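Local coordinates for protein listeriolysin O (Listeria monocytogenes, PDB 4CDB) that forms pores in cholesterol-containing host membranes, inserting after a major conformational change and assembling into an oligomeric complex that lyses the cell, at residues V457-I471 against T476-N488. Sequence-based numbering, arbitrary orientation.
Sequences VIDDRNLPLVKNRNI and TTLYPKYSNKVDN. With TAM (tris(hydroxyethyl)aminomethane), chain U.
Asn-484 bridges Asp-460 and Arg-469 across the C-terminal beta sandwich of this cholesterol-dependent cytolysin, a clear case of one amide serving both as donor and as acceptor. Its ND2 gives a hydrogen bond to Asp-460 OD2 (3.1 Å) on strand 457-461, reaching the anti side of a carboxylate turned only 22° from the amide plane. Its OD1 accepts from Arg-469 NH1 (3.1 Å), two residues before its pairing partner Ile-471 on the antiparallel strand, the guanidinium plane turned 65° from the amide. With CG anti to the backbone N (chi1 179°), the amide extends from the hairpin toward the opposing sheet. A bend at chi3 of Arg-469 turns the guanidinium so that NH2 also bonds Pro-464 O, tying the linker between the sheets to the hairpin, while Leu-463 CD1 covers one guanidinium face.

The hairpin strands 468-471 and 480-486 are joined by backbone bonds: Asn-470 N gives to Lys-485 O at 2.8 Å and Lys-485 N returns a bond to Asn-470 O, and toward the C-terminus Asp-487 N bonds Asn-468 O. The side chain of Asn-470 is held by Asn-382 of the neighbouring strand 362-385, and a water bridges Asn-470 O and Ser-483 OG.

Farther along, apolar packing takes over between the sheets: Val-457 CG1 rests on Tyr-482 CB, and its CG2 lies 4.1 Å from Pro-480 CB. The Tyr-482 ring borders the pocket of the bound tris(hydroxyethyl)aminomethane, whose O5 accepts from Asp-459 N and lies very close to Asp-460 OD1. Over one ring face sits Val-457 O, 3.6 Å from Tyr-482 CD1, while Ile-458 CG1 approaches Tyr-482 CD2 obliquely at 3.5 Å.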
loop_
_atom_site.group_PDB
_atom_site.type_symbol
_atom_site.label_atom_id
_atom_site.label_comp_id
_atom_site.label_asym_id
_atom_site.label_seq_id
_atom_site.Cartn_x
_atom_site.Cartn_y
_atom_site.Cartn_z
ATOM N N VAL A 457 41.441 -31.441 -19.908
ATOM C CA VAL A 457 40.804 -30.706 -20.992
ATOM C C VAL A 457 40.006 -29.528 -20.440
ATOM O O VAL A 457 40.065 -28.422 -20.975
ATOM C CB VAL A 457 39.864 -31.609 -21.815
ATOM C CG1 VAL A 457 39.287 -30.841 -22.997
ATOM C CG2 VAL A 457 40.608 -32.835 -22.297
ATOM N N ILE A 458 39.255 -29.780 -19.368
ATOM C CA ILE A 458 38.435 -28.754 -18.723
ATOM C C ILE A 458 38.591 -28.798 -17.206
ATOM O O ILE A 458 38.603 -29.872 -16.608
ATOM C CB ILE A 458 36.932 -28.948 -19.033
ATOM C CG1 ILE A 458 36.695 -29.119 -20.532
ATOM C CG2 ILE A 458 36.105 -27.779 -18.496
ATOM C CD1 ILE A 458 35.248 -29.357 -20.878
ATOM N N ASP A 459 38.697 -27.623 -16.591
ATOM C CA ASP A 459 38.709 -27.510 -15.137
ATOM C C ASP A 459 38.032 -26.208 -14.713
ATOM O O ASP A 459 38.693 -25.270 -14.268
ATOM C CB ASP A 459 40.145 -27.568 -14.603
ATOM C CG ASP A 459 40.212 -27.875 -13.111
ATOM O OD1 ASP A 459 39.227 -27.609 -12.390
ATOM O OD2 ASP A 459 41.259 -28.383 -12.659
ATOM N N ASP A 460 36.711 -26.151 -14.863
ATOM C CA ASP A 460 35.949 -24.960 -14.494
ATOM C C ASP A 460 35.232 -25.166 -13.165
ATOM O O ASP A 460 34.552 -26.174 -12.969
ATOM C CB ASP A 460 34.945 -24.597 -15.589
ATOM C CG ASP A 460 35.616 -24.212 -16.893
ATOM O OD1 ASP A 460 36.791 -23.786 -16.856
ATOM O OD2 ASP A 460 34.970 -24.330 -17.956
ATOM N N ARG A 461 35.385 -24.207 -12.255
ATOM C CA ARG A 461 34.872 -24.358 -10.898
ATOM C C ARG A 461 33.931 -23.228 -10.492
ATOM O O ARG A 461 34.002 -22.122 -11.032
ATOM C CB ARG A 461 36.034 -24.457 -9.907
ATOM C CG ARG A 461 37.147 -25.381 -10.372
ATOM C CD ARG A 461 38.261 -25.512 -9.350
ATOM N NE ARG A 461 39.396 -26.246 -9.902
ATOM C CZ ARG A 461 40.431 -26.674 -9.186
ATOM N NH1 ARG A 461 40.480 -26.448 -7.880
ATOM N NH2 ARG A 461 41.418 -27.334 -9.778
ATOM N N ASN A 462 33.048 -23.524 -9.542
ATOM C CA ASN A 462 32.121 -22.542 -8.986
ATOM C C ASN A 462 31.251 -21.871 -10.047
ATOM O O ASN A 462 31.090 -20.651 -10.053
ATOM C CB ASN A 462 32.881 -21.491 -8.174
ATOM C CG ASN A 462 33.821 -22.110 -7.157
ATOM O OD1 ASN A 462 33.495 -23.116 -6.527
ATOM N ND2 ASN A 462 34.998 -21.515 -6.997
ATOM N N LEU A 463 30.699 -22.682 -10.943
ATOM C CA LEU A 463 29.855 -22.180 -12.020
ATOM C C LEU A 463 28.419 -21.997 -11.539
ATOM O O LEU A 463 27.932 -22.772 -10.713
ATOM C CB LEU A 463 29.894 -23.133 -13.217
ATOM C CG LEU A 463 31.259 -23.338 -13.877
ATOM C CD1 LEU A 463 31.172 -24.377 -14.985
ATOM C CD2 LEU A 463 31.792 -22.021 -14.416
ATOM N N PRO A 464 27.737 -20.961 -12.052
ATOM C CA PRO A 464 26.347 -20.702 -11.668
ATOM C C PRO A 464 25.404 -21.724 -12.286
ATOM O O PRO A 464 25.732 -22.323 -13.310
ATOM C CB PRO A 464 26.076 -19.323 -12.271
ATOM C CG PRO A 464 26.976 -19.261 -13.460
ATOM C CD PRO A 464 28.231 -19.972 -13.029
ATOM N N LEU A 465 24.246 -21.920 -11.665
ATOM C CA LEU A 465 23.235 -22.812 -12.214
ATOM C C LEU A 465 22.456 -22.115 -13.326
ATOM O O LEU A 465 21.798 -21.102 -13.090
ATOM C CB LEU A 465 22.276 -23.279 -11.117
ATOM C CG LEU A 465 21.069 -24.092 -11.589
ATOM C CD1 LEU A 465 21.527 -25.360 -12.293
ATOM C CD2 LEU A 465 20.139 -24.418 -10.428
ATOM N N VAL A 466 22.538 -22.658 -14.537
ATOM C CA VAL A 466 21.797 -22.122 -15.675
ATOM C C VAL A 466 20.788 -23.142 -16.191
ATOM O O VAL A 466 20.765 -24.282 -15.734
ATOM C CB VAL A 466 22.737 -21.711 -16.821
ATOM C CG1 VAL A 466 23.645 -20.581 -16.372
ATOM C CG2 VAL A 466 23.556 -22.907 -17.292
ATOM N N LYS A 467 19.957 -22.731 -17.145
ATOM C CA LYS A 467 18.937 -23.620 -17.693
ATOM C C LYS A 467 19.570 -24.785 -18.452
ATOM O O LYS A 467 19.245 -25.948 -18.209
ATOM C CB LYS A 467 17.976 -22.847 -18.600
ATOM C CG LYS A 467 16.684 -23.590 -18.888
ATOM C CD LYS A 467 16.017 -24.016 -17.587
ATOM C CE LYS A 467 14.740 -24.803 -17.831
ATOM N NZ LYS A 467 14.221 -25.401 -16.566
ATOM N N ASN A 468 20.479 -24.464 -19.366
ATOM C CA ASN A 468 21.211 -25.481 -20.109
ATOM C C ASN A 468 22.685 -25.131 -20.269
ATOM O O ASN A 468 23.038 -24.237 -21.039
ATOM C CB ASN A 468 20.577 -25.716 -21.483
ATOM C CG ASN A 468 19.291 -26.512 -21.403
ATOM O OD1 ASN A 468 19.310 -27.743 -21.394
ATOM N ND2 ASN A 468 18.163 -25.814 -21.348
ATOM N N ARG A 469 23.539 -25.829 -19.526
ATOM C CA ARG A 469 24.980 -25.702 -19.702
ATOM C C ARG A 469 25.489 -26.854 -20.560
ATOM O O ARG A 469 25.450 -28.013 -20.143
ATOM C CB ARG A 469 25.702 -25.685 -18.352
ATOM C CG ARG A 469 27.217 -25.599 -18.473
ATOM C CD ARG A 469 27.890 -25.458 -17.117
ATOM N NE ARG A 469 27.429 -24.274 -16.399
ATOM C CZ ARG A 469 27.910 -23.049 -16.584
ATOM N NH1 ARG A 469 28.872 -22.839 -17.470
ATOM N NH2 ARG A 469 27.427 -22.034 -15.882
ATOM N N ASN A 470 25.957 -26.534 -21.762
ATOM C CA ASN A 470 26.408 -27.556 -22.699
ATOM C C ASN A 470 27.920 -27.736 -22.686
ATOM O O ASN A 470 28.664 -26.885 -23.176
ATOM C CB ASN A 470 25.925 -27.240 -24.115
ATOM C CG ASN A 470 24.430 -27.016 -24.180
ATOM O OD1 ASN A 470 23.646 -27.966 -24.173
ATOM N ND2 ASN A 470 24.023 -25.754 -24.246
ATOM N N ILE A 471 28.364 -28.853 -22.118
ATOM C CA ILE A 471 29.783 -29.181 -22.077
ATOM C C ILE A 471 30.111 -30.149 -23.206
ATOM O O ILE A 471 29.597 -31.269 -23.245
ATOM C CB ILE A 471 30.172 -29.831 -20.736
ATOM C CG1 ILE A 471 29.722 -28.953 -19.569
ATOM C CG2 ILE A 471 31.671 -30.088 -20.676
ATOM C CD1 ILE A 471 30.475 -27.645 -19.467
ATOM N N THR A 476 41.541 -34.564 -30.918
ATOM C CA THR A 476 42.348 -35.774 -30.850
ATOM C C THR A 476 43.134 -35.830 -29.547
ATOM O O THR A 476 43.038 -34.927 -28.716
ATOM C CB THR A 476 43.338 -35.853 -32.027
ATOM O OG1 THR A 476 44.230 -34.732 -31.979
ATOM C CG2 THR A 476 42.595 -35.850 -33.355
ATOM N N THR A 477 43.915 -36.893 -29.380
ATOM C CA THR A 477 44.712 -37.084 -28.173
ATOM C C THR A 477 45.775 -36.003 -28.019
ATOM O O THR A 477 46.085 -35.582 -26.905
ATOM C CB THR A 477 45.403 -38.458 -28.167
ATOM O OG1 THR A 477 46.199 -38.597 -29.351
ATOM C CG2 THR A 477 44.371 -39.574 -28.121
ATOM N N LEU A 478 46.333 -35.562 -29.142
ATOM C CA LEU A 478 47.336 -34.504 -29.129
ATOM C C LEU A 478 46.683 -33.127 -29.105
ATOM O O LEU A 478 47.229 -32.182 -28.540
ATOM C CB LEU A 478 48.263 -34.620 -30.341
ATOM C CG LEU A 478 49.063 -35.919 -30.459
ATOM C CD1 LEU A 478 50.047 -35.833 -31.615
ATOM C CD2 LEU A 478 49.781 -36.245 -29.154
ATOM N N TYR A 479 45.508 -33.018 -29.717
ATOM C CA TYR A 479 44.808 -31.739 -29.786
ATOM C C TYR A 479 43.345 -31.840 -29.361
ATOM O O TYR A 479 42.443 -31.792 -30.201
ATOM C CB TYR A 479 44.916 -31.142 -31.190
ATOM C CG TYR A 479 46.342 -30.888 -31.626
ATOM C CD1 TYR A 479 47.035 -29.773 -31.177
ATOM C CD2 TYR A 479 46.993 -31.762 -32.488
ATOM C CE1 TYR A 479 48.338 -29.534 -31.571
ATOM C CE2 TYR A 479 48.297 -31.531 -32.889
ATOM C CZ TYR A 479 48.965 -30.414 -32.427
ATOM O OH TYR A 479 50.262 -30.172 -32.818
ATOM N N PRO A 480 43.106 -31.973 -28.049
ATOM C CA PRO A 480 41.727 -32.004 -27.560
ATOM C C PRO A 480 41.122 -30.601 -27.551
ATOM O O PRO A 480 41.811 -29.633 -27.217
ATOM C CB PRO A 480 41.882 -32.529 -26.133
ATOM C CG PRO A 480 43.236 -32.066 -25.712
ATOM C CD PRO A 480 44.088 -32.109 -26.957
ATOM N N LYS A 481 39.855 -30.495 -27.938
ATOM C CA LYS A 481 39.140 -29.226 -27.864
ATOM C C LYS A 481 37.922 -29.348 -26.961
ATOM O O LYS A 481 37.449 -30.452 -26.686
ATOM C CB LYS A 481 38.707 -28.747 -29.250
ATOM C CG LYS A 481 39.846 -28.346 -30.169
ATOM C CD LYS A 481 40.296 -29.518 -31.018
ATOM C CE LYS A 481 41.358 -29.100 -32.017
ATOM N NZ LYS A 481 41.799 -30.252 -32.850
ATOM N N TYR A 482 37.417 -28.208 -26.502
ATOM C CA TYR A 482 36.244 -28.195 -25.643
ATOM C C TYR A 482 35.462 -26.895 -25.774
ATOM O O TYR A 482 35.990 -25.878 -26.228
ATOM C CB TYR A 482 36.644 -28.401 -24.180
ATOM C CG TYR A 482 37.138 -27.142 -23.500
ATOM C CD1 TYR A 482 38.440 -26.700 -23.681
ATOM C CD2 TYR A 482 36.300 -26.398 -22.677
ATOM C CE1 TYR A 482 38.895 -25.548 -23.062
ATOM C CE2 TYR A 482 36.744 -25.249 -22.056
ATOM C CZ TYR A 482 38.042 -24.828 -22.251
ATOM O OH TYR A 482 38.489 -23.683 -21.634
ATOM N N SER A 483 34.200 -26.936 -25.365
ATOM C CA SER A 483 33.391 -25.731 -25.261
ATOM C C SER A 483 32.479 -25.823 -24.044
ATOM O O SER A 483 31.900 -26.875 -23.767
ATOM C CB SER A 483 32.564 -25.518 -26.528
ATOM O OG SER A 483 31.614 -26.553 -26.697
ATOM N N ASN A 484 32.371 -24.717 -23.315
ATOM C CA ASN A 484 31.458 -24.611 -22.185
ATOM C C ASN A 484 30.508 -23.448 -22.431
ATOM O O ASN A 484 30.807 -22.309 -22.075
ATOM C CB ASN A 484 32.243 -24.406 -20.886
ATOM C CG ASN A 484 31.344 -24.258 -19.665
ATOM O OD1 ASN A 484 30.133 -24.475 -19.728
ATOM N ND2 ASN A 484 31.945 -23.896 -18.537
ATOM N N LYS A 485 29.365 -23.741 -23.046
ATOM C CA LYS A 485 28.430 -22.699 -23.454
ATOM C C LYS A 485 27.091 -22.792 -22.732
ATOM O O LYS A 485 26.635 -23.883 -22.384
ATOM C CB LYS A 485 28.223 -22.743 -24.968
ATOM C CG LYS A 485 29.512 -22.582 -25.752
ATOM C CD LYS A 485 29.269 -22.608 -27.248
ATOM C CE LYS A 485 30.566 -22.384 -28.010
ATOM N NZ LYS A 485 30.364 -22.375 -29.485
ATOM N N VAL A 486 26.465 -21.637 -22.519
ATOM C CA VAL A 486 25.217 -21.569 -21.767
ATOM C C VAL A 486 23.997 -21.296 -22.645
ATOM O O VAL A 486 24.063 -20.528 -23.607
ATOM C CB VAL A 486 25.284 -20.502 -20.648
ATOM C CG1 VAL A 486 26.286 -20.912 -19.585
ATOM C CG2 VAL A 486 25.647 -19.142 -21.223
ATOM N N ASP A 487 22.897 -21.965 -22.312
ATOM C CA ASP A 487 21.570 -21.666 -22.855
ATOM C C ASP A 487 21.352 -21.915 -24.353
ATOM O O ASP A 487 20.208 -21.944 -24.808
ATOM C CB ASP A 487 21.154 -20.236 -22.490
ATOM C CG ASP A 487 21.056 -20.024 -20.992
ATOM O OD1 ASP A 487 20.780 -21.004 -20.270
ATOM O OD2 ASP A 487 21.255 -18.878 -20.539
ATOM N N ASN A 488 22.425 -22.094 -25.118
ATOM C CA ASN A 488 22.292 -22.279 -26.562
ATOM C C ASN A 488 21.585 -23.583 -26.934
ATOM O O ASN A 488 20.401 -23.585 -27.279
ATOM C CB ASN A 488 23.655 -22.196 -27.257
ATOM C CG ASN A 488 24.471 -23.467 -27.101
ATOM O OD1 ASN A 488 25.218 -23.623 -26.136
ATOM N ND2 ASN A 488 24.337 -24.378 -28.059
HETATM C C TAM U . 41.954 -24.408 -18.733
HETATM C C1 TAM U . 43.127 -23.949 -17.871
HETATM C C2 TAM U . 40.772 -24.914 -17.909
HETATM C C3 TAM U . 42.473 -25.460 -19.710
HETATM C C4 TAM U . 42.808 -23.947 -16.381
HETATM C C5 TAM U . 39.458 -24.733 -18.662
HETATM C C6 TAM U . 42.214 -26.883 -19.227
HETATM N N TAM U . 41.494 -23.263 -19.518
HETATM O O4 TAM U . 43.722 -24.827 -15.716
HETATM O O5 TAM U . 38.400 -25.361 -17.931
HETATM O O6 TAM U . 43.056 -27.177 -18.105
HETATM O O HOH W 1 18.577 -22.803 -22.153
HETATM O O HOH W 2 29.306 -27.021 -25.891
#